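Long-range contact in aminoglycoside 6'-n-acetyltransferase (Salmonella choleraesuis, PDB 2VBQ), which transfers an acetyl group from acetyl-CoA to the 6'-amino group of aminoglycoside antibiotics, conferring resistance to them: residues H20-W34 with E55-M69. Residues are numbered along the deposited sequence; the frame is centred on the assembly and turned at random.
Sequences HMDIRQMNKTHLEHW and EEILQADHLASFIAM. With NI (nickel (II) ion), chain D.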
ATOM      1  N   HIS A  20       3.806  35.656   2.760  1.00 17.19           N
ATOM      2  CA  HIS A  20       4.307  34.689   1.762  1.00 15.23           C
ATOM      3  C   HIS A  20       4.657  33.319   2.378  1.00 14.82           C
ATOM      4  O   HIS A  20       5.436  33.225   3.343  1.00 14.12           O
ATOM      5  CB  HIS A  20       5.508  35.258   0.996  1.00 13.71           C
ATOM      6  CG  HIS A  20       6.085  34.289   0.002  1.00 13.29           C
ATOM      7  ND1 HIS A  20       5.400  33.891  -1.130  1.00  9.65           N
ATOM      8  CD2 HIS A  20       7.254  33.602  -0.002  1.00 10.89           C
ATOM      9  CE1 HIS A  20       6.138  33.024  -1.806  1.00 10.43           C
ATOM     10  NE2 HIS A  20       7.267  32.821  -1.140  1.00 11.73           N
ATOM     11  N   MET A  21       4.105  32.266   1.800  1.00 15.03           N
ATOM     12  CA  MET A  21       4.366  30.893   2.260  1.00 16.07           C
ATOM     13  C   MET A  21       5.323  30.129   1.322  1.00 14.95           C
ATOM     14  O   MET A  21       5.218  30.237   0.113  1.00 14.05           O
ATOM     15  CB  MET A  21       3.046  30.129   2.408  1.00 15.70           C
ATOM     16  CG  MET A  21       3.246  28.638   2.764  1.00 16.65           C
ATOM     17  SD  MET A  21       1.697  27.834   3.150  1.00 22.28           S
ATOM     18  CE  MET A  21       0.926  27.704   1.546  1.00 20.75           C
ATOM     19  N   ASP A  22       6.267  29.376   1.891  1.00 13.76           N
ATOM     20  CA  ASP A  22       7.104  28.490   1.114  1.00 14.03           C
ATOM     21  C   ASP A  22       6.928  27.033   1.532  1.00 13.94           C
ATOM     22  O   ASP A  22       6.809  26.751   2.712  1.00 13.57           O
ATOM     23  CB  ASP A  22       8.566  28.888   1.279  1.00 12.73           C
ATOM     24  CG  ASP A  22       8.901  30.111   0.492  1.00 15.07           C
ATOM     25  OD1 ASP A  22       8.954  29.960  -0.752  1.00 12.33           O
ATOM     26  OD2 ASP A  22       9.076  31.206   1.093  1.00  9.42           O
ATOM     27  N   ILE A  23       6.914  26.123   0.562  1.00 14.00           N
ATOM     28  CA  ILE A  23       7.020  24.701   0.837  1.00 14.27           C
ATOM     29  C   ILE A  23       8.476  24.265   0.639  1.00 16.08           C
ATOM     30  O   ILE A  23       9.014  24.302  -0.467  1.00 16.61           O
ATOM     31  CB  ILE A  23       6.075  23.847  -0.048  1.00 14.65           C
ATOM     32  CG1 ILE A  23       4.645  24.429  -0.061  1.00 14.74           C
ATOM     33  CG2 ILE A  23       6.134  22.348   0.366  1.00 12.53           C
ATOM     34  CD1 ILE A  23       3.960  24.478   1.317  1.00 14.14           C
ATOM     35  N   ARG A  24       9.115  23.861   1.727  1.00 17.26           N
ATOM     36  CA  ARG A  24      10.511  23.465   1.676  1.00 18.77           C
ATOM     37  C   ARG A  24      10.590  21.916   1.813  1.00 18.66           C
ATOM     38  O   ARG A  24      10.001  21.335   2.722  1.00 17.28           O
ATOM     39  CB  ARG A  24      11.306  24.192   2.779  1.00 19.68           C
ATOM     40  CG  ARG A  24      11.123  25.748   2.808  1.00 22.86           C
ATOM     41  CD  ARG A  24      11.949  26.453   1.694  1.00 26.94           C
ATOM     42  NE  ARG A  24      11.956  27.937   1.702  1.00 30.68           N
ATOM     43  CZ  ARG A  24      11.835  28.723   2.778  1.00 34.44           C
ATOM     44  NH1 ARG A  24      11.687  28.215   4.001  1.00 36.52           N
ATOM     45  NH2 ARG A  24      11.863  30.040   2.629  1.00 35.76           N
ATOM     46  N   GLN A  25      11.275  21.250   0.875  1.00 18.79           N
ATOM     47  CA  GLN A  25      11.626  19.858   1.086  1.00 19.12           C
ATOM     48  C   GLN A  25      12.527  19.809   2.298  1.00 20.03           C
ATOM     49  O   GLN A  25      13.450  20.628   2.445  1.00 20.74           O
ATOM     50  CB  GLN A  25      12.326  19.228  -0.133  1.00 19.96           C
ATOM     51  CG  GLN A  25      12.473  17.681  -0.016  1.00 17.63           C
ATOM     52  CD  GLN A  25      13.006  17.067  -1.287  1.00 20.08           C
ATOM     53  OE1 GLN A  25      12.807  17.610  -2.362  1.00 23.22           O
ATOM     54  NE2 GLN A  25      13.681  15.937  -1.171  1.00 23.65           N
ATOM     55  N   MET A  26      12.238  18.870   3.183  1.00 20.08           N
ATOM     56  CA  MET A  26      12.930  18.805   4.450  1.00 22.22           C
ATOM     57  C   MET A  26      14.368  18.349   4.311  1.00 23.08           C
ATOM     58  O   MET A  26      14.660  17.309   3.705  1.00 23.17           O
ATOM     59  CB  MET A  26      12.239  17.856   5.402  1.00 21.19           C
ATOM     60  CG  MET A  26      13.084  17.652   6.645  1.00 23.81           C
ATOM     61  SD  MET A  26      12.294  16.576   7.771  1.00 23.24           S
ATOM     62  CE  MET A  26      12.640  14.918   7.095  1.00 20.08           C
ATOM     63  N   ASN A  27      15.257  19.131   4.902  1.00 24.66           N
ATOM     64  CA  ASN A  27      16.657  18.771   4.987  1.00 25.50           C
ATOM     65  C   ASN A  27      17.026  18.834   6.474  1.00 26.14           C
ATOM     66  O   ASN A  27      16.153  19.062   7.338  1.00 25.40           O
ATOM     67  CB  ASN A  27      17.505  19.676   4.061  1.00 25.71           C
ATOM     68  CG  ASN A  27      17.387  21.167   4.383  1.00 26.19           C
ATOM     69  OD1 ASN A  27      17.134  21.553   5.525  1.00 28.07           O
ATOM     70  ND2 ASN A  27      17.596  22.016   3.376  1.00 24.57           N
ATOM     71  N   LYS A  28      18.299  18.599   6.783  1.00 26.22           N
ATOM     72  CA  LYS A  28      18.800  18.688   8.143  1.00 26.89           C
ATOM     73  C   LYS A  28      18.313  19.950   8.884  1.00 25.80           C
ATOM     74  O   LYS A  28      17.975  19.896  10.073  1.00 25.43           O
ATOM     75  CB  LYS A  28      20.339  18.657   8.119  1.00 27.91           C
ATOM     76  CG  LYS A  28      20.975  18.201   9.427  1.00 32.78           C
ATOM     77  CD  LYS A  28      20.858  16.686   9.591  1.00 39.13           C
ATOM     78  CE  LYS A  28      21.424  16.219  10.925  1.00 42.58           C
ATOM     79  NZ  LYS A  28      22.897  16.453  11.062  1.00 45.83           N
ATOM     80  N   THR A  29      18.273  21.078   8.180  1.00 24.99           N
ATOM     81  CA  THR A  29      17.888  22.332   8.823  1.00 25.04           C
ATOM     82  C   THR A  29      16.399  22.420   9.248  1.00 23.45           C
ATOM     83  O   THR A  29      16.064  23.185  10.150  1.00 23.62           O
ATOM     84  CB  THR A  29      18.347  23.585   8.024  1.00 25.27           C
ATOM     85  OG1 THR A  29      17.588  23.718   6.818  1.00 26.68           O
ATOM     86  CG2 THR A  29      19.835  23.501   7.689  1.00 26.29           C
ATOM     87  N   HIS A  30      15.524  21.612   8.645  1.00 21.88           N
ATOM     88  CA  HIS A  30      14.105  21.642   9.004  1.00 20.71           C
ATOM     89  C   HIS A  30      13.673  20.481   9.871  1.00 19.28           C
ATOM     90  O   HIS A  30      12.475  20.285  10.068  1.00 17.49           O
ATOM     91  CB  HIS A  30      13.219  21.638   7.760  1.00 21.24           C
ATOM     92  CG  HIS A  30      13.467  22.780   6.841  1.00 24.61           C
ATOM     93  ND1 HIS A  30      14.117  22.629   5.636  1.00 29.37           N
ATOM     94  CD2 HIS A  30      13.154  24.093   6.945  1.00 27.84           C
ATOM     95  CE1 HIS A  30      14.190  23.805   5.034  1.00 31.53           C
ATOM     96  NE2 HIS A  30      13.619  24.709   5.811  1.00 29.91           N
ATOM     97  N   LEU A  31      14.637  19.686  10.345  1.00 18.46           N
ATOM     98  CA  LEU A  31      14.318  18.471  11.093  1.00 17.77           C
ATOM     99  C   LEU A  31      13.507  18.752  12.345  1.00 16.88           C
ATOM    100  O   LEU A  31      12.549  18.032  12.623  1.00 16.25           O
ATOM    101  CB  LEU A  31      15.572  17.693  11.493  1.00 18.84           C
ATOM    102  CG  LEU A  31      16.165  16.638  10.555  1.00 20.50           C
ATOM    103  CD1 LEU A  31      17.477  16.120  11.167  1.00 22.86           C
ATOM    104  CD2 LEU A  31      15.185  15.493  10.309  1.00 20.63           C
ATOM    105  N   GLU A  32      13.896  19.768  13.114  1.00 16.27           N
ATOM    106  CA  GLU A  32      13.113  20.143  14.336  1.00 16.27           C
ATOM    107  C   GLU A  32      11.714  20.706  14.033  1.00 15.04           C
ATOM    108  O   GLU A  32      10.772  20.403  14.743  1.00 15.38           O
ATOM    109  CB  GLU A  32      13.890  21.115  15.226  1.00 16.65           C
ATOM    110  CG  GLU A  32      15.120  20.482  15.890  1.00 20.90           C
ATOM    111  CD  GLU A  32      16.314  20.376  14.957  1.00 26.86           C
ATOM    112  OE1 GLU A  32      16.283  20.923  13.822  1.00 29.18           O
ATOM    113  OE2 GLU A  32      17.310  19.736  15.375  1.00 32.96           O
ATOM    114  N   HIS A  33      11.592  21.514  12.978  1.00 14.70           N
ATOM    115  CA  HIS A  33      10.284  21.976  12.513  1.00 14.42           C
ATOM    116  C   HIS A  33       9.372  20.778  12.223  1.00 13.52           C
ATOM    117  O   HIS A  33       8.213  20.740  12.659  1.00 12.81           O
ATOM    118  CB  HIS A  33      10.397  22.797  11.237  1.00 14.20           C
ATOM    119  CG  HIS A  33      11.047  24.133  11.401  1.00 15.03           C
ATOM    120  ND1 HIS A  33      10.859  24.931  12.509  1.00 18.42           N
ATOM    121  CD2 HIS A  33      11.841  24.837  10.562  1.00 15.87           C
ATOM    122  CE1 HIS A  33      11.539  26.057  12.357  1.00 16.66           C
ATOM    123  NE2 HIS A  33      12.133  26.029  11.180  1.00 18.05           N
ATOM    124  N   TRP A  34       9.908  19.808  11.479  1.00 13.05           N
ATOM    125  CA  TRP A  34       9.173  18.608  11.083  1.00 13.20           C
ATOM    126  C   TRP A  34       8.771  17.708  12.263  1.00 13.79           C
ATOM    127  O   TRP A  34       7.595  17.377  12.413  1.00 14.30           O
ATOM    128  CB  TRP A  34       9.993  17.844  10.042  1.00 13.99           C
ATOM    129  CG  TRP A  34       9.437  16.550   9.600  1.00 13.20           C
ATOM    130  CD1 TRP A  34       8.411  16.342   8.712  1.00 13.89           C
ATOM    131  CD2 TRP A  34       9.906  15.257   9.990  1.00 14.85           C
ATOM    132  NE1 TRP A  34       8.209  14.980   8.536  1.00 15.03           N
ATOM    133  CE2 TRP A  34       9.106  14.297   9.318  1.00 14.84           C
ATOM    134  CE3 TRP A  34      10.932  14.813  10.841  1.00 16.06           C
ATOM    135  CZ2 TRP A  34       9.319  12.914   9.448  1.00 16.37           C
ATOM    136  CZ3 TRP A  34      11.136  13.429  10.994  1.00 16.94           C
ATOM    137  CH2 TRP A  34      10.335  12.497  10.291  1.00 16.52           C
ATOM    138  N   GLU A  55      16.058  10.774  10.159  1.00 35.68           N
ATOM    139  CA  GLU A  55      17.363  10.440   9.579  1.00 35.41           C
ATOM    140  C   GLU A  55      17.234   9.603   8.303  1.00 33.95           C
ATOM    141  O   GLU A  55      17.919   9.868   7.320  1.00 33.93           O
ATOM    142  CB  GLU A  55      18.272   9.722  10.595  1.00 36.04           C
ATOM    143  CG  GLU A  55      18.629  10.539  11.836  1.00 39.35           C
ATOM    144  CD  GLU A  55      19.132  11.955  11.531  1.00 43.84           C
ATOM    145  OE1 GLU A  55      19.933  12.144  10.574  1.00 45.97           O
ATOM    146  OE2 GLU A  55      18.730  12.884  12.272  1.00 46.47           O
ATOM    147  N   GLU A  56      16.351   8.608   8.333  1.00 32.73           N
ATOM    148  CA  GLU A  56      16.078   7.783   7.166  1.00 32.20           C
ATOM    149  C   GLU A  56      15.640   8.639   5.981  1.00 30.97           C
ATOM    150  O   GLU A  56      16.221   8.528   4.900  1.00 30.91           O
ATOM    151  CB  GLU A  56      15.009   6.743   7.473  1.00 32.42           C
ATOM    152  CG  GLU A  56      14.913   5.634   6.429  1.00 34.52           C
ATOM    153  CD  GLU A  56      13.648   4.806   6.568  1.00 36.17           C
ATOM    154  OE1 GLU A  56      12.810   5.142   7.430  1.00 38.21           O
ATOM    155  OE2 GLU A  56      13.485   3.821   5.816  1.00 37.84           O
ATOM    156  N   ILE A  57      14.647   9.512   6.200  1.00 29.22           N
ATOM    157  CA  ILE A  57      14.103  10.352   5.131  1.00 27.18           C
ATOM    158  C   ILE A  57      15.200  11.195   4.458  1.00 27.41           C
ATOM    159  O   ILE A  57      15.267  11.272   3.228  1.00 27.07           O
ATOM    160  CB  ILE A  57      12.880  11.221   5.607  1.00 27.03           C
ATOM    161  CG1 ILE A  57      11.690  10.319   5.994  1.00 25.79           C
ATOM    162  CG2 ILE A  57      12.445  12.196   4.505  1.00 25.46           C
ATOM    163  CD1 ILE A  57      10.611  10.971   6.823  1.00 25.55           C
ATOM    164  N   LEU A  58      16.076  11.796   5.257  1.00 27.02           N
ATOM    165  CA  LEU A  58      17.157  12.624   4.718  1.00 27.84           C
ATOM    166  C   LEU A  58      18.129  11.830   3.829  1.00 28.23           C
ATOM    167  O   LEU A  58      18.768  12.382   2.943  1.00 28.99           O
ATOM    168  CB  LEU A  58      17.919  13.334   5.851  1.00 27.70           C
ATOM    169  CG  LEU A  58      17.129  14.325   6.721  1.00 27.47           C
ATOM    170  CD1 LEU A  58      18.016  14.911   7.798  1.00 27.98           C
ATOM    171  CD2 LEU A  58      16.509  15.423   5.856  1.00 25.53           C
ATOM    172  N   GLN A  59      18.209  10.529   4.047  1.00 28.57           N
ATOM    173  CA  GLN A  59      19.121   9.703   3.262  1.00 29.34           C
ATOM    174  C   GLN A  59      18.447   9.019   2.048  1.00 28.57           C
ATOM    175  O   GLN A  59      19.123   8.581   1.103  1.00 28.79           O
ATOM    176  CB  GLN A  59      19.777   8.685   4.187  1.00 29.84           C
ATOM    177  CG  GLN A  59      20.639   9.337   5.274  1.00 33.17           C
ATOM    178  CD  GLN A  59      22.094   8.921   5.175  1.00 35.21           C
ATOM    179  OE1 GLN A  59      22.455   7.856   5.660  1.00 37.39           O
ATOM    180  NE2 GLN A  59      22.931   9.748   4.530  1.00 36.18           N
ATOM    181  N   ALA A  60      17.119   8.956   2.081  1.00 27.25           N
ATOM    182  CA  ALA A  60      16.312   8.263   1.077  1.00 25.24           C
ATOM    183  C   ALA A  60      16.295   8.906  -0.307  1.00 23.81           C
ATOM    184  O   ALA A  60      16.420  10.133  -0.472  1.00 23.38           O
ATOM    185  CB  ALA A  60      14.879   8.148   1.586  1.00 25.57           C
ATOM    186  N   ASP A  61      16.107   8.062  -1.312  1.00 21.49           N
ATOM    187  CA  ASP A  61      15.640   8.551  -2.578  1.00 19.90           C
ATOM    188  C   ASP A  61      14.182   8.180  -2.848  1.00 17.29           C
ATOM    189  O   ASP A  61      13.638   8.650  -3.838  1.00 17.84           O
ATOM    190  CB  ASP A  61      16.539   8.084  -3.735  1.00 20.72           C
ATOM    191  CG  ASP A  61      16.811   6.591  -3.702  1.00 23.47           C
ATOM    192  OD1 ASP A  61      16.089   5.820  -3.012  1.00 22.62           O
ATOM    193  OD2 ASP A  61      17.781   6.185  -4.393  1.00 31.27           O
ATOM    194  N   HIS A  62      13.561   7.346  -2.001  1.00 14.82           N
ATOM    195  CA  HIS A  62      12.120   7.041  -2.143  1.00 13.32           C
ATOM    196  C   HIS A  62      11.222   7.632  -1.034  1.00 11.93           C
ATOM    197  O   HIS A  62      10.053   7.249  -0.919  1.00 10.13           O
ATOM    198  CB  HIS A  62      11.852   5.517  -2.310  1.00 12.85           C
ATOM    199  CG  HIS A  62      12.293   4.984  -3.642  1.00 13.52           C
ATOM    200  ND1 HIS A  62      13.618   4.966  -4.019  1.00 16.08           N
ATOM    201  CD2 HIS A  62      11.594   4.512  -4.708  1.00 11.28           C
ATOM    202  CE1 HIS A  62      13.726   4.480  -5.242  1.00 13.36           C
ATOM    203  NE2 HIS A  62      12.512   4.207  -5.687  1.00 14.79           N
ATOM    204  N   LEU A  63      11.815   8.499  -0.208  1.00 11.38           N
ATOM    205  CA  LEU A  63      11.105   9.237   0.834  1.00 11.02           C
ATOM    206  C   LEU A  63      11.470  10.691   0.702  1.00 10.59           C
ATOM    207  O   LEU A  63      12.625  11.003   0.460  1.00 10.45           O
ATOM    208  CB  LEU A  63      11.480   8.728   2.242  1.00 10.19           C
ATOM    209  CG  LEU A  63      11.073   7.307   2.603  1.00  9.40           C
ATOM    210  CD1 LEU A  63      11.645   6.895   3.974  1.00 10.06           C
ATOM    211  CD2 LEU A  63       9.551   7.211   2.563  1.00  9.49           C
ATOM    212  N   ALA A  64      10.475  11.572   0.853  1.00  9.65           N
ATOM    213  CA  ALA A  64      10.681  13.013   0.988  1.00  9.23           C
ATOM    214  C   ALA A  64       9.545  13.596   1.804  1.00  9.32           C
ATOM    215  O   ALA A  64       8.404  13.125   1.733  1.00  9.33           O
ATOM    216  CB  ALA A  64      10.756  13.740  -0.398  1.00  9.35           C
ATOM    217  N   SER A  65       9.883  14.598   2.610  1.00  9.96           N
ATOM    218  CA  SER A  65       8.913  15.330   3.409  1.00 10.08           C
ATOM    219  C   SER A  65       9.032  16.804   3.087  1.00 10.45           C
ATOM    220  O   SER A  65      10.066  17.252   2.615  1.00 11.25           O
ATOM    221  CB  SER A  65       9.131  15.079   4.910  1.00  9.43           C
ATOM    222  OG  SER A  65       8.833  13.718   5.173  1.00 11.49           O
ATOM    223  N   PHE A  66       7.939  17.532   3.313  1.00 10.29           N
ATOM    224  CA  PHE A  66       7.787  18.912   2.868  1.00 10.19           C
ATOM    225  C   PHE A  66       7.188  19.718   4.034  1.00 10.51           C
ATOM    226  O   PHE A  66       6.222  19.254   4.662  1.00  9.63           O
ATOM    227  CB  PHE A  66       6.893  18.969   1.617  1.00  9.59           C
ATOM    228  CG  PHE A  66       7.469  18.173   0.443  1.00 12.02           C
ATOM    229  CD1 PHE A  66       7.205  16.809   0.311  1.00 12.88           C
ATOM    230  CD2 PHE A  66       8.349  18.784  -0.453  1.00 12.70           C
ATOM    231  CE1 PHE A  66       7.789  16.045  -0.748  1.00 13.20           C
ATOM    232  CE2 PHE A  66       8.947  18.038  -1.503  1.00 15.71           C
ATOM    233  CZ  PHE A  66       8.668  16.670  -1.638  1.00 14.56           C
ATOM    234  N   ILE A  67       7.758  20.901   4.281  1.00 10.06           N
ATOM    235  CA  ILE A  67       7.384  21.767   5.404  1.00 11.62           C
ATOM    236  C   ILE A  67       6.858  23.107   4.897  1.00 11.67           C
ATOM    237  O   ILE A  67       7.560  23.811   4.176  1.00 12.95           O
ATOM    238  CB  ILE A  67       8.629  22.080   6.312  1.00 11.50           C
ATOM    239  CG1 ILE A  67       9.509  20.826   6.542  1.00 13.21           C
ATOM    240  CG2 ILE A  67       8.214  22.818   7.591  1.00 10.32           C
ATOM    241  CD1 ILE A  67       8.877  19.706   7.318  1.00 12.69           C
ATOM    242  N   ALA A  68       5.648  23.469   5.296  1.00 11.83           N
ATOM    243  CA  ALA A  68       5.087  24.772   4.955  1.00 11.34           C
ATOM    244  C   ALA A  68       5.610  25.809   5.938  1.00 12.61           C
ATOM    245  O   ALA A  68       5.447  25.653   7.164  1.00 12.46           O
ATOM    246  CB  ALA A  68       3.588  24.713   4.975  1.00 11.36           C
ATOM    247  N   MET A  69       6.266  26.844   5.405  1.00 11.73           N
ATOM    248  CA  MET A  69       6.895  27.892   6.217  1.00 13.24           C
ATOM    249  C   MET A  69       6.245  29.234   5.900  1.00 12.80           C
ATOM    250  O   MET A  69       6.018  29.527   4.729  1.00 13.34           O
ATOM    251  CB  MET A  69       8.391  27.999   5.891  1.00 12.07           C
ATOM    252  CG  MET A  69       9.250  26.753   6.141  1.00 16.10           C
ATOM    253  SD  MET A  69       9.393  26.282   7.872  1.00 20.32           S
ATOM    254  CE  MET A  69      10.098  27.790   8.589  1.00 20.33           C
TER
HETATM  255 NI    NI D1001       8.732  31.708  -1.756  1.00 14.08          NI
HETATM  256  O   HOH W   1      12.886  15.200   2.480  1.00  9.57           O
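The edge of a GNAT acetyltransferase sheet is built here, where strand 21-25 pairs antiparallel with strand 63-69; the helix that begins at Leu31 packs on one face, and the end of helix 47-59 meets it. Asp22 and Met69 form one hydrogen-bonded pair, Asp22 N to Met69 O at 2.9 Å and back from Met69 N to Asp22 O; Arg24 and Ile67 form the next. Past the last bridge Met26 N still reaches Ser65 O, and a water that accepts from Ser65 N lies 3.0 Å from Met26 O, bridging the segments.

Ile23, Phe66 and Ala68 lie on the face covered by helix 112-126, with Ile23 CD1 on Ala68 CB at 3.7 Å; Ala68 in turn touches Val112, an acetyl-CoA-binding residue. On the other face Ile67 and Met69 meet the helix begun at Leu31. Ile67 CD1 presses on Trp34 CB (3.5 Å) and comes in near the plane of the indole, at its edge. Trp34 has CG anti to the backbone N (chi1 176°), which carries the ring alongside Ser65 and on to Ile57, whose CD1 lies 3.5 Å from Trp34 CZ2. Met26 SD sits over the rim of one indole face, while Trp34 NE1 and Ser65 OG both hydrogen-bond to Asp79 OD1, a shared acceptor that ties helix and strand to strand 73-83. Farther out, Leu31 and Leu58 meet tip to tip, joining the two helices.

Met69, bent at chi2 and chi3, brings its sulfur obliquely to the His33 ring, 4.4 Å from SD to the centroid. Its CG also packs on Arg24 NH1. Asp22, whose OD2 pairs with Arg24 NH2 through charge alone, binds nickel through OD1 at 2.0 Å, with His20 NE2 at 1.9 Å.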